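Local coordinates for lipopolysaccharide export system protein LptH (Pseudomonas aeruginosa, PDB 4UU4) that binds lipopolysaccharide and is required for its translocation from the inner to the outer membrane, possibly as part of a bridge across the periplasm, at residues N116-I121 and I138-Q143; K103-T108 and Q123-Q128; P26-Q31 and G60-T65; T132-K137 and S159-I164. All coordinates share one frame; numbering follows the deposited sequence.

Contact 1 (N116-I121 and I138-Q143); sequences NRVVLI and IVYDTQ
Leu120 and Ile138 meet at the apolar centre, where the leucine CD1 methyl comes within 3.6 Å of Ile138 CB and also touches Ile138 CG2, the two side chains crossing obliquely. On the same face, the CB atoms of Val118 and Tyr140 sit side by side. Tyr140 CG stands anti to the backbone N (chi1 178°); the far end of the side chain leads away from 117-121, and its OH is bonded by Gln93 of the opposite sheet. Val118 CG2 instead reaches on to Thr142 CG2, at 3.8 Å. Tyr91 lies over Val118, Tyr140 and Thr142, so this face looks into the beta-jellyroll. The other face carries Val119 beside Val139, while Val139 CG1 touches the aliphatic CG of Arg117 at 4.0 Å.

Between the faces runs an antiparallel ladder. Val118 and Tyr140 exchange two bonds, as do Leu120 and Ile138; Leu120 N to Ile138 O is the straightest, 2.9 Å and 178° at the hydrogen. Thr142 N extends the ladder beyond the strand, meeting Asn116 O at 3.2 Å.

At this polar edge, Arg117 NH2 and Asp141 OD2 lie 3.3 Å apart. The carboxylate sits over one face of the guanidinium, their planes 67° apart. Asp141 OD1 accepts from Gln143 N at 2.7 Å in an Asx turn and also from Arg144 N. Because OD2 lies well out of the guanidinium plane, the attraction to Arg117 is probably mainly electrostatic; OD1 separately ties the carboxylate to the turn, while the ladder and inward methyls join the strands.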
loop_
_atom_site.group_PDB
_atom_site.type_symbol
_atom_site.label_atom_id
_atom_site.label_comp_id
_atom_site.label_asym_id
_atom_site.label_seq_id
_atom_site.Cartn_x
_atom_site.Cartn_y
_atom_site.Cartn_z
ATOM N N ASN A 116 -6.821 6.616 -5.819
ATOM C CA ASN A 116 -5.587 6.125 -6.437
ATOM C C ASN A 116 -4.352 6.588 -5.661
ATOM O O ASN A 116 -3.431 7.181 -6.234
ATOM C CB ASN A 116 -5.473 6.547 -7.909
ATOM C CG ASN A 116 -6.515 5.889 -8.791
ATOM O OD1 ASN A 116 -6.933 4.757 -8.546
ATOM N ND2 ASN A 116 -6.935 6.598 -9.834
ATOM N N ARG A 117 -4.347 6.329 -4.356
ATOM C CA ARG A 117 -3.256 6.772 -3.495
ATOM C C ARG A 117 -2.817 5.703 -2.507
ATOM O O ARG A 117 -3.631 5.121 -1.793
ATOM C CB ARG A 117 -3.645 8.049 -2.747
ATOM C CG ARG A 117 -2.788 9.250 -3.107
ATOM C CD ARG A 117 -3.516 10.556 -2.849
ATOM N NE ARG A 117 -3.096 11.603 -3.779
ATOM C CZ ARG A 117 -3.577 11.740 -5.012
ATOM N NH1 ARG A 117 -4.490 10.892 -5.465
ATOM N NH2 ARG A 117 -3.146 12.721 -5.794
ATOM N N VAL A 118 -1.516 5.447 -2.471
ATOM C CA VAL A 118 -0.959 4.477 -1.539
ATOM C C VAL A 118 0.037 5.151 -0.604
ATOM O O VAL A 118 1.126 5.532 -1.025
ATOM C CB VAL A 118 -0.245 3.331 -2.275
ATOM C CG1 VAL A 118 0.127 2.237 -1.299
ATOM C CG2 VAL A 118 -1.128 2.777 -3.379
ATOM N N VAL A 119 -0.330 5.294 0.667
ATOM C CA VAL A 119 0.570 5.926 1.628
ATOM C C VAL A 119 1.265 4.921 2.551
ATOM O O VAL A 119 0.627 4.141 3.255
ATOM C CB VAL A 119 -0.120 7.052 2.433
ATOM C CG1 VAL A 119 -1.482 6.605 2.915
ATOM C CG2 VAL A 119 0.753 7.494 3.597
ATOM N N LEU A 120 2.592 4.953 2.507
ATOM C CA LEU A 120 3.446 4.091 3.307
ATOM C C LEU A 120 3.997 4.893 4.477
ATOM O O LEU A 120 4.594 5.947 4.283
ATOM C CB LEU A 120 4.603 3.570 2.450
ATOM C CG LEU A 120 4.205 3.012 1.080
ATOM C CD1 LEU A 120 4.941 3.729 -0.040
ATOM C CD2 LEU A 120 4.466 1.522 1.007
ATOM N N ILE A 121 3.786 4.397 5.691
ATOM C CA ILE A 121 4.267 5.072 6.887
ATOM C C ILE A 121 5.329 4.136 7.454
ATOM O O ILE A 121 5.356 2.944 7.127
ATOM C CB ILE A 121 3.101 5.597 7.753
ATOM C CG1 ILE A 121 2.243 6.582 6.956
ATOM C CG2 ILE A 121 3.613 6.257 9.022
ATOM C CD1 ILE A 121 1.355 7.450 7.821
ATOM N N ILE A 138 5.921 7.824 2.525
ATOM C CA ILE A 138 5.908 7.902 1.068
ATOM C C ILE A 138 4.501 7.788 0.494
ATOM O O ILE A 138 3.820 6.796 0.698
ATOM C CB ILE A 138 6.791 6.813 0.432
ATOM C CG1 ILE A 138 8.257 7.026 0.798
ATOM C CG2 ILE A 138 6.633 6.821 -1.073
ATOM C CD1 ILE A 138 9.192 6.034 0.152
ATOM N N VAL A 139 4.072 8.813 -0.232
ATOM C CA VAL A 139 2.759 8.798 -0.860
ATOM C C VAL A 139 2.894 8.474 -2.346
ATOM O O VAL A 139 3.724 9.051 -3.037
ATOM C CB VAL A 139 2.040 10.140 -0.667
ATOM C CG1 VAL A 139 0.601 10.046 -1.151
ATOM C CG2 VAL A 139 2.086 10.543 0.794
ATOM N N TYR A 140 2.076 7.549 -2.835
ATOM C CA TYR A 140 2.205 7.074 -4.207
ATOM C C TYR A 140 0.902 7.135 -5.003
ATOM O O TYR A 140 -0.023 6.352 -4.771
ATOM C CB TYR A 140 2.781 5.655 -4.224
ATOM C CG TYR A 140 2.917 5.056 -5.605
ATOM C CD1 TYR A 140 3.540 5.753 -6.629
ATOM C CD2 TYR A 140 2.436 3.788 -5.880
ATOM C CE1 TYR A 140 3.668 5.206 -7.890
ATOM C CE2 TYR A 140 2.560 3.231 -7.136
ATOM C CZ TYR A 140 3.174 3.943 -8.135
ATOM O OH TYR A 140 3.294 3.386 -9.389
ATOM N N ASP A 141 0.842 8.076 -5.939
ATOM C CA ASP A 141 -0.249 8.141 -6.899
ATOM C C ASP A 141 -0.033 7.033 -7.923
ATOM O O ASP A 141 0.983 7.010 -8.607
ATOM C CB ASP A 141 -0.270 9.511 -7.580
ATOM C CG ASP A 141 -1.508 9.729 -8.434
ATOM O OD1 ASP A 141 -1.845 8.849 -9.254
ATOM O OD2 ASP A 141 -2.148 10.791 -8.283
ATOM N N THR A 142 -0.985 6.114 -8.020
ATOM C CA THR A 142 -0.863 4.990 -8.943
ATOM C C THR A 142 -1.276 5.369 -10.363
ATOM O O THR A 142 -0.990 4.642 -11.316
ATOM C CB THR A 142 -1.712 3.787 -8.484
ATOM O OG1 THR A 142 -3.096 4.159 -8.459
ATOM C CG2 THR A 142 -1.287 3.323 -7.098
ATOM N N GLN A 143 -1.953 6.507 -10.498
ATOM C CA GLN A 143 -2.417 6.970 -11.802
ATOM C C GLN A 143 -1.383 7.883 -12.442
ATOM O O GLN A 143 -0.859 7.585 -13.512
ATOM C CB GLN A 143 -3.753 7.707 -11.680
ATOM C CG GLN A 143 -4.431 7.976 -13.019
ATOM C CD GLN A 143 -5.209 9.279 -13.033
ATOM O OE1 GLN A 143 -5.082 10.096 -12.122
ATOM N NE2 GLN A 143 -6.015 9.480 -14.071
#

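Contact 2 (K103-T108 and Q123-Q128); sequences KAYGLT and QAKVIQ
Ala104 and Val126 form the close-packed side, a non-hydrogen-bonded antiparallel pair with CA atoms 4.4 Å apart. Both small side chains enter the jellyroll interior, where Leu120 of the facing sheet touches each of them and Ile138 adds to the cover of Val126. Val126 CG1, anti to its backbone N (chi1 173°), comes back over Lys103 O at 3.6 Å.

Two bonds join Lys103 with Ile127 and two join Tyr105 with Lys125, all of 2.9 Å between N and O. The side chains of these four residues go to the opposite face, which is only partly covered. There Tyr105 CE1 touches the Ile127 CD1 methyl at 3.8 Å, and Lys125 lays CB and CD near Tyr105 CD1. A bend at chi3 (-52°) turns the lysine CE; Lys125 NZ lies 5.1 Å from the Tyr105 ring centroid, too distant for more than a feeble cation-pi pull. Tyr90 meets the ring from the neighbouring strand.

Where the chain turns its corners, Leu107 CD1 touches Gln123 NE2 at 3.6 Å, while Gln123 OE1 is taken by Ser159 OG. The chemistry is split: backbone bonds hold the register, small apolar side chains line the inner side, and the lysine charges remain on the outer face.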
loop_
_atom_site.group_PDB
_atom_site.type_symbol
_atom_site.label_atom_id
_atom_site.label_comp_id
_atom_site.label_asym_id
_atom_site.label_seq_id
_atom_site.Cartn_x
_atom_site.Cartn_y
_atom_site.Cartn_z
ATOM N N LYS A 103 7.787 -2.138 -6.329
ATOM C CA LYS A 103 7.631 -2.688 -4.992
ATOM C C LYS A 103 7.501 -1.551 -3.993
ATOM O O LYS A 103 8.027 -0.461 -4.204
ATOM C CB LYS A 103 8.822 -3.575 -4.624
ATOM C CG LYS A 103 9.037 -4.750 -5.562
ATOM C CD LYS A 103 10.237 -5.579 -5.140
ATOM C CE LYS A 103 10.447 -6.763 -6.067
ATOM N NZ LYS A 103 11.709 -7.495 -5.766
ATOM N N ALA A 104 6.785 -1.811 -2.908
ATOM C CA ALA A 104 6.584 -0.820 -1.865
ATOM C C ALA A 104 6.518 -1.502 -0.506
ATOM O O ALA A 104 5.913 -2.558 -0.352
ATOM C CB ALA A 104 5.326 -0.011 -2.131
ATOM N N TYR A 105 7.160 -0.891 0.475
ATOM C CA TYR A 105 7.236 -1.472 1.798
ATOM C C TYR A 105 6.902 -0.423 2.830
ATOM O O TYR A 105 7.219 0.751 2.654
ATOM C CB TYR A 105 8.641 -2.000 2.065
ATOM C CG TYR A 105 9.115 -3.061 1.093
ATOM C CD1 TYR A 105 9.787 -2.716 -0.079
ATOM C CD2 TYR A 105 8.920 -4.408 1.363
ATOM C CE1 TYR A 105 10.236 -3.690 -0.958
ATOM C CE2 TYR A 105 9.364 -5.386 0.492
ATOM C CZ TYR A 105 10.020 -5.023 -0.666
ATOM O OH TYR A 105 10.459 -6.003 -1.530
ATOM N N GLY A 106 6.267 -0.846 3.915
ATOM C CA GLY A 106 6.008 0.078 5.004
ATOM C C GLY A 106 5.401 -0.622 6.193
ATOM O O GLY A 106 4.675 -1.587 6.024
ATOM N N LEU A 107 5.705 -0.143 7.395
ATOM C CA LEU A 107 5.071 -0.675 8.592
ATOM C C LEU A 107 3.552 -0.551 8.500
ATOM O O LEU A 107 2.837 -1.499 8.810
ATOM C CB LEU A 107 5.617 -0.004 9.851
ATOM C CG LEU A 107 6.572 -0.880 10.669
ATOM C CD1 LEU A 107 7.572 -1.574 9.763
ATOM C CD2 LEU A 107 7.293 -0.069 11.742
ATOM N N THR A 108 3.059 0.603 8.057
ATOM C CA THR A 108 1.635 0.722 7.740
ATOM C C THR A 108 1.449 1.146 6.286
ATOM O O THR A 108 2.114 2.064 5.818
ATOM C CB THR A 108 0.909 1.712 8.679
ATOM O OG1 THR A 108 1.014 1.256 10.031
ATOM C CG2 THR A 108 -0.561 1.836 8.309
ATOM N N GLN A 123 9.254 3.420 8.103
ATOM C CA GLN A 123 10.180 2.673 7.256
ATOM C C GLN A 123 9.756 2.557 5.773
ATOM O O GLN A 123 10.034 1.557 5.115
ATOM C CB GLN A 123 10.543 1.332 7.861
ATOM C CG GLN A 123 11.143 1.504 9.236
ATOM C CD GLN A 123 11.050 0.259 10.079
ATOM O OE1 GLN A 123 10.982 0.333 11.305
ATOM N NE2 GLN A 123 11.051 -0.899 9.432
ATOM N N ALA A 124 9.109 3.605 5.275
ATOM C CA ALA A 124 8.606 3.627 3.910
ATOM C C ALA A 124 9.713 3.401 2.877
ATOM O O ALA A 124 10.668 4.171 2.793
ATOM C CB ALA A 124 7.887 4.939 3.643
ATOM N N LYS A 125 9.579 2.335 2.093
ATOM C CA LYS A 125 10.524 2.055 1.022
ATOM C C LYS A 125 9.763 1.880 -0.286
ATOM O O LYS A 125 8.603 1.488 -0.279
ATOM C CB LYS A 125 11.341 0.799 1.340
ATOM C CG LYS A 125 12.652 0.681 0.570
ATOM C CD LYS A 125 13.289 -0.692 0.755
ATOM C CE LYS A 125 13.421 -1.066 2.227
ATOM N NZ LYS A 125 13.884 -2.475 2.419
ATOM N N VAL A 126 10.407 2.200 -1.404
ATOM C CA VAL A 126 9.833 1.985 -2.730
ATOM C C VAL A 126 10.929 1.591 -3.707
ATOM O O VAL A 126 11.898 2.327 -3.887
ATOM C CB VAL A 126 9.145 3.249 -3.293
ATOM C CG1 VAL A 126 8.724 3.014 -4.731
ATOM C CG2 VAL A 126 7.944 3.644 -2.462
ATOM N N ILE A 127 10.780 0.436 -4.343
ATOM C CA ILE A 127 11.737 0.017 -5.354
ATOM C C ILE A 127 11.123 0.075 -6.749
ATOM O O ILE A 127 10.266 -0.744 -7.094
ATOM C CB ILE A 127 12.282 -1.394 -5.080
ATOM C CG1 ILE A 127 12.750 -1.513 -3.628
ATOM C CG2 ILE A 127 13.421 -1.712 -6.029
ATOM C CD1 ILE A 127 13.152 -2.917 -3.227
ATOM N N GLN A 128 11.552 1.062 -7.535
ATOM C CA GLN A 128 11.147 1.153 -8.933
ATOM C C GLN A 128 12.347 1.130 -9.888
ATOM O O GLN A 128 13.147 2.063 -9.939
ATOM C CB GLN A 128 10.199 2.344 -9.187
ATOM C CG GLN A 128 10.802 3.743 -9.178
ATOM C CD GLN A 128 9.816 4.791 -9.669
ATOM O OE1 GLN A 128 8.654 4.808 -9.258
ATOM N NE2 GLN A 128 10.269 5.659 -10.565
#

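Contact 3 (P26-Q31 and G60-T65); sequences PSDREQ and GSTKLT
Asp28 reaches Ser61 by turning CG to chi1 -90° and its carboxylate to chi2 -31°, which sends both oxygens toward the start of strand 62-66. Ser61 OG, at chi1 109°, meets it. This hydroxyl donates to Asp28 OD2 at 2.6 Å, arriving on the syn side and only 16° out of the carboxylate plane. The second carboxylate oxygen, OD1, faces the backbone: Ser61 N points at it nearly straight, though the modelled 2.4 Å separation is too short to be trusted, and Asp28 is poorly ordered. Thr62 N adds a weak bond to the same OD1 at 3.5 Å.

The place is the turn of a beta hairpin, where strand 55-59 passes into strand 62-66, and the aspartate comes from the N-terminal loop that leads to edge strand 34-36 of the same jellyroll sheet. Ser61 OG also takes the N-H of Lys94, which ties the hairpin turn to the loop after strand 89-93. Thr62 OG1 lies beside the carboxylate, 3.5 Å from Asp28 CG. Further along the loop, Gln31 CB passes Gly60 N at 4.3 Å, and Gln93 lies against the Asp28 side chain.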
loop_
_atom_site.group_PDB
_atom_site.type_symbol
_atom_site.label_atom_id
_atom_site.label_comp_id
_atom_site.label_asym_id
_atom_site.label_seq_id
_atom_site.Cartn_x
_atom_site.Cartn_y
_atom_site.Cartn_z
ATOM N N PRO A 26 -4.184 1.305 -14.785
ATOM C CA PRO A 26 -5.317 1.302 -15.713
ATOM C C PRO A 26 -6.450 0.398 -15.242
ATOM O O PRO A 26 -7.408 0.880 -14.635
ATOM C CB PRO A 26 -4.702 0.752 -17.001
ATOM C CG PRO A 26 -3.299 1.236 -16.955
ATOM C CD PRO A 26 -2.895 1.223 -15.495
ATOM N N SER A 27 -6.337 -0.892 -15.502
ATOM C CA SER A 27 -7.430 -1.813 -15.218
ATOM C C SER A 27 -7.356 -2.442 -13.820
ATOM O O SER A 27 -7.987 -3.461 -13.564
ATOM C CB SER A 27 -7.492 -2.899 -16.294
ATOM O OG SER A 27 -7.430 -2.329 -17.589
ATOM N N ASP A 28 -6.601 -1.823 -12.910
ATOM C CA ASP A 28 -6.405 -2.374 -11.562
ATOM C C ASP A 28 -7.491 -2.139 -10.515
ATOM O O ASP A 28 -7.264 -2.314 -9.321
ATOM C CB ASP A 28 -5.000 -2.055 -11.046
ATOM C CG ASP A 28 -3.989 -3.137 -11.397
ATOM O OD1 ASP A 28 -4.384 -4.319 -11.485
ATOM O OD2 ASP A 28 -2.796 -2.807 -11.574
ATOM N N ARG A 29 -8.680 -1.764 -10.968
ATOM C CA ARG A 29 -9.718 -1.170 -10.123
ATOM C C ARG A 29 -11.107 -1.657 -10.551
ATOM O O ARG A 29 -12.006 -1.820 -9.720
ATOM C CB ARG A 29 -9.645 0.364 -10.167
ATOM C CG ARG A 29 -10.375 1.097 -9.038
ATOM C CD ARG A 29 -10.273 2.639 -9.284
ATOM N NE ARG A 29 -11.110 3.506 -8.448
ATOM C CZ ARG A 29 -12.427 3.416 -8.300
ATOM N NH1 ARG A 29 -13.117 2.456 -8.914
ATOM N NH2 ARG A 29 -13.050 4.286 -7.518
ATOM N N GLU A 30 -11.268 -1.893 -11.853
ATOM C CA GLU A 30 -12.487 -2.495 -12.406
ATOM C C GLU A 30 -12.497 -4.015 -12.217
ATOM O O GLU A 30 -13.539 -4.656 -12.333
ATOM C CB GLU A 30 -12.647 -2.152 -13.895
ATOM C CG GLU A 30 -13.403 -0.856 -14.179
ATOM C CD GLU A 30 -14.807 -1.092 -14.717
ATOM O OE1 GLU A 30 -15.006 -2.067 -15.474
ATOM O OE2 GLU A 30 -15.717 -0.302 -14.385
ATOM N N GLN A 31 -11.326 -4.586 -11.941
ATOM C CA GLN A 31 -11.210 -6.008 -11.616
ATOM C C GLN A 31 -11.681 -6.247 -10.188
ATOM O O GLN A 31 -11.651 -5.331 -9.366
ATOM C CB GLN A 31 -9.756 -6.472 -11.747
ATOM C CG GLN A 31 -9.139 -6.265 -13.114
ATOM C CD GLN A 31 -9.737 -7.159 -14.177
ATOM O OE1 GLN A 31 -9.237 -8.254 -14.437
ATOM N NE2 GLN A 31 -10.808 -6.693 -14.810
ATOM N N GLY A 60 -6.171 -7.427 -9.574
ATOM C CA GLY A 60 -5.551 -7.419 -10.884
ATOM C C GLY A 60 -4.045 -7.578 -10.815
ATOM O O GLY A 60 -3.531 -8.686 -10.670
ATOM N N SER A 61 -3.336 -6.461 -10.927
ATOM C CA SER A 61 -1.880 -6.462 -10.835
ATOM C C SER A 61 -1.444 -5.935 -9.473
ATOM O O SER A 61 -0.314 -6.158 -9.037
ATOM C CB SER A 61 -1.264 -5.612 -11.948
ATOM O OG SER A 61 -0.711 -4.421 -11.420
ATOM N N THR A 62 -2.349 -5.231 -8.807
ATOM C CA THR A 62 -2.079 -4.700 -7.481
ATOM C C THR A 62 -2.070 -5.826 -6.451
ATOM O O THR A 62 -2.839 -6.783 -6.556
ATOM C CB THR A 62 -3.130 -3.644 -7.100
ATOM O OG1 THR A 62 -3.063 -2.552 -8.026
ATOM C CG2 THR A 62 -2.894 -3.121 -5.699
ATOM N N LYS A 63 -1.189 -5.724 -5.462
ATOM C CA LYS A 63 -1.152 -6.710 -4.391
ATOM C C LYS A 63 -0.770 -6.066 -3.059
ATOM O O LYS A 63 0.147 -5.253 -2.991
ATOM C CB LYS A 63 -0.193 -7.852 -4.744
ATOM C CG LYS A 63 -0.205 -9.002 -3.753
ATOM C CD LYS A 63 0.571 -10.199 -4.267
ATOM C CE LYS A 63 2.056 -9.916 -4.329
ATOM N NZ LYS A 63 2.832 -11.119 -4.736
ATOM N N LEU A 64 -1.500 -6.423 -2.009
ATOM C CA LEU A 64 -1.233 -5.954 -0.660
ATOM C C LEU A 64 -1.056 -7.188 0.202
ATOM O O LEU A 64 -1.833 -8.130 0.095
ATOM C CB LEU A 64 -2.413 -5.134 -0.132
ATOM C CG LEU A 64 -2.176 -3.673 0.248
ATOM C CD1 LEU A 64 -0.915 -3.522 1.095
ATOM C CD2 LEU A 64 -2.115 -2.804 -0.996
ATOM N N THR A 65 -0.027 -7.199 1.042
ATOM C CA THR A 65 0.118 -8.280 2.011
ATOM C C THR A 65 0.215 -7.704 3.413
ATOM O O THR A 65 0.393 -6.500 3.581
ATOM C CB THR A 65 1.346 -9.173 1.741
ATOM O OG1 THR A 65 2.544 -8.456 2.052
ATOM C CG2 THR A 65 1.381 -9.633 0.291
#

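Contact 4 (T132-K137 and S159-I164); sequences TFEGEK and SPRPRI
Glu136 and Arg161 join the corner of the jellyroll, where the chain leaves strand 131-135 of one sheet for strand 137-141 of the other, to the loop before edge strand 165-167. Glu136 OE2 accepts the backbone N-H of Arg161 at 2.8 Å and 166°, on its anti side and 15° out of the carboxylate plane. Arg151 forms a salt bridge with the same oxygen, and Ala152 N supplies OE1, so each oxygen of this buried carboxylate has a partner; Arg151 would be expected to favour the ionised form of Glu136. The glutamate's chain is extended beyond CG (chi2 -175°), and its carboxylate lies out at the loop.

A water bridges the two backbones: it accepts from Glu136 N at 2.8 Å and donates to Arg161 O at 2.7 Å. Both backbone polar groups of Arg161 are thereby engaged with Glu136, one directly and one through water.

The arginine side chain is held more loosely. Glu134 CB lies over one guanidinium face, offset toward the rim and 3.6 Å from NH2. Glu134 OE1 stands 4.0 Å from NH2, well out of the guanidinium plane, a long ion pair without a directed N-H, and Asp165 offers another weak one. Beside it, Ile164 CG2 and Arg161 CD each approach Gly135 CA to 3.9 Å.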
loop_
_atom_site.group_PDB
_atom_site.type_symbol
_atom_site.label_atom_id
_atom_site.label_comp_id
_atom_site.label_asym_id
_atom_site.label_seq_id
_atom_site.Cartn_x
_atom_site.Cartn_y
_atom_site.Cartn_z
ATOM N N THR A 132 15.995 2.912 -5.624
ATOM C CA THR A 132 15.461 2.683 -4.281
ATOM C C THR A 132 15.180 3.988 -3.527
ATOM O O THR A 132 15.985 4.915 -3.521
ATOM C CB THR A 132 16.350 1.711 -3.454
ATOM O OG1 THR A 132 16.022 0.357 -3.789
ATOM C CG2 THR A 132 16.160 1.910 -1.955
ATOM N N PHE A 133 14.007 4.032 -2.908
ATOM C CA PHE A 133 13.486 5.206 -2.231
ATOM C C PHE A 133 13.238 4.843 -0.776
ATOM O O PHE A 133 12.632 3.817 -0.500
ATOM C CB PHE A 133 12.135 5.554 -2.845
ATOM C CG PHE A 133 12.120 6.836 -3.609
ATOM C CD1 PHE A 133 12.170 8.050 -2.950
ATOM C CD2 PHE A 133 12.013 6.831 -4.989
ATOM C CE1 PHE A 133 12.139 9.238 -3.654
ATOM C CE2 PHE A 133 11.980 8.014 -5.698
ATOM C CZ PHE A 133 12.043 9.219 -5.032
ATOM N N GLU A 134 13.688 5.679 0.156
ATOM C CA GLU A 134 13.437 5.434 1.576
ATOM C C GLU A 134 13.074 6.714 2.310
ATOM O O GLU A 134 13.636 7.772 2.034
ATOM C CB GLU A 134 14.641 4.766 2.244
ATOM C CG GLU A 134 14.609 3.248 2.203
ATOM C CD GLU A 134 15.945 2.626 2.553
ATOM O OE1 GLU A 134 16.965 3.046 1.966
ATOM O OE2 GLU A 134 15.979 1.714 3.402
ATOM N N GLY A 135 12.132 6.611 3.242
ATOM C CA GLY A 135 11.638 7.771 3.962
ATOM C C GLY A 135 10.732 7.417 5.124
ATOM O O GLY A 135 10.340 6.261 5.297
ATOM N N GLU A 136 10.410 8.421 5.932
ATOM C CA GLU A 136 9.487 8.255 7.044
ATOM C C GLU A 136 8.083 8.021 6.503
ATOM O O GLU A 136 7.293 7.275 7.088
ATOM C CB GLU A 136 9.495 9.497 7.938
ATOM C CG GLU A 136 9.975 9.249 9.358
ATOM C CD GLU A 136 9.851 10.483 10.232
ATOM O OE1 GLU A 136 8.926 11.287 9.986
ATOM O OE2 GLU A 136 10.678 10.654 11.158
ATOM N N LYS A 137 7.779 8.666 5.382
ATOM C CA LYS A 137 6.459 8.561 4.777
ATOM C C LYS A 137 6.494 8.769 3.263
ATOM O O LYS A 137 7.025 9.767 2.773
ATOM C CB LYS A 137 5.506 9.561 5.433
ATOM C CG LYS A 137 4.170 9.701 4.731
ATOM C CD LYS A 137 3.288 10.713 5.426
ATOM C CE LYS A 137 2.058 11.020 4.595
ATOM N NZ LYS A 137 1.003 11.725 5.374
ATOM N N SER A 159 10.171 4.421 13.954
ATOM C CA SER A 159 11.526 4.592 13.448
ATOM C C SER A 159 11.714 5.970 12.831
ATOM O O SER A 159 11.540 6.140 11.627
ATOM C CB SER A 159 11.856 3.514 12.417
ATOM O OG SER A 159 11.878 2.233 13.017
ATOM N N PRO A 160 12.075 6.961 13.668
ATOM C CA PRO A 160 12.285 8.339 13.198
ATOM C C PRO A 160 13.352 8.450 12.117
ATOM O O PRO A 160 14.445 7.905 12.256
ATOM C CB PRO A 160 12.739 9.064 14.469
ATOM C CG PRO A 160 12.141 8.266 15.582
ATOM C CD PRO A 160 12.219 6.846 15.124
ATOM N N ARG A 161 13.021 9.155 11.041
ATOM C CA ARG A 161 13.931 9.331 9.915
ATOM C C ARG A 161 13.685 10.692 9.259
ATOM O O ARG A 161 13.005 10.782 8.241
ATOM C CB ARG A 161 13.728 8.207 8.898
ATOM C CG ARG A 161 14.794 8.125 7.823
ATOM C CD ARG A 161 14.359 7.212 6.686
ATOM N NE ARG A 161 15.393 7.086 5.663
ATOM C CZ ARG A 161 16.213 6.046 5.552
ATOM N NH1 ARG A 161 16.120 5.029 6.398
ATOM N NH2 ARG A 161 17.125 6.021 4.588
ATOM N N PRO A 162 14.234 11.759 9.858
ATOM C CA PRO A 162 13.993 13.147 9.436
ATOM C C PRO A 162 14.512 13.473 8.035
ATOM O O PRO A 162 14.131 14.494 7.463
ATOM C CB PRO A 162 14.754 13.966 10.485
ATOM C CG PRO A 162 14.883 13.050 11.664
ATOM C CD PRO A 162 15.069 11.695 11.069
ATOM N N ARG A 163 15.372 12.614 7.500
ATOM C CA ARG A 163 15.915 12.789 6.159
ATOM C C ARG A 163 15.634 11.548 5.314
ATOM O O ARG A 163 15.737 10.423 5.799
ATOM C CB ARG A 163 17.427 13.039 6.227
ATOM C CG ARG A 163 17.835 14.281 7.009
ATOM C CD ARG A 163 17.861 15.520 6.129
ATOM N NE ARG A 163 19.016 15.539 5.235
ATOM C CZ ARG A 163 19.221 16.455 4.292
ATOM N NH1 ARG A 163 18.344 17.431 4.112
ATOM N NH2 ARG A 163 20.296 16.391 3.525
ATOM N N ILE A 164 15.287 11.756 4.050
ATOM C CA ILE A 164 15.032 10.646 3.138
ATOM C C ILE A 164 16.285 10.257 2.343
ATOM O O ILE A 164 17.207 11.057 2.176
ATOM C CB ILE A 164 13.910 10.989 2.147
ATOM C CG1 ILE A 164 14.325 12.152 1.257
ATOM C CG2 ILE A 164 12.636 11.356 2.877
ATOM C CD1 ILE A 164 13.184 12.694 0.451
HETATM O O HOH W 1 11.784 10.847 5.867
#

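Overall arrangement
Contacts 1 and 2 are strand pairings in the two facing sheets of the jellyroll, and their inward side chains pack together, Ile138 CG1 meeting Ala124 CB at 3.5 Å. Contacts 3 and 4 instead fasten loops to strand ends, each through a carboxylate that accepts backbone N-H groups: a poorly ordered aspartate in contact 3, a buried glutamate in contact 4. Contacts 1, 2 and 4 are partly buried, whereas contact 3 is a surface contact. Contact 4 continues the sheet of contact 2, since strands 124-128 and 131-135 are neighbours, and its corner at Glu136 leads straight into the second strand of contact 1. Contact 3 belongs to the same sheet but lies across the chain's centre, about 26 Å from contact 4 between centres.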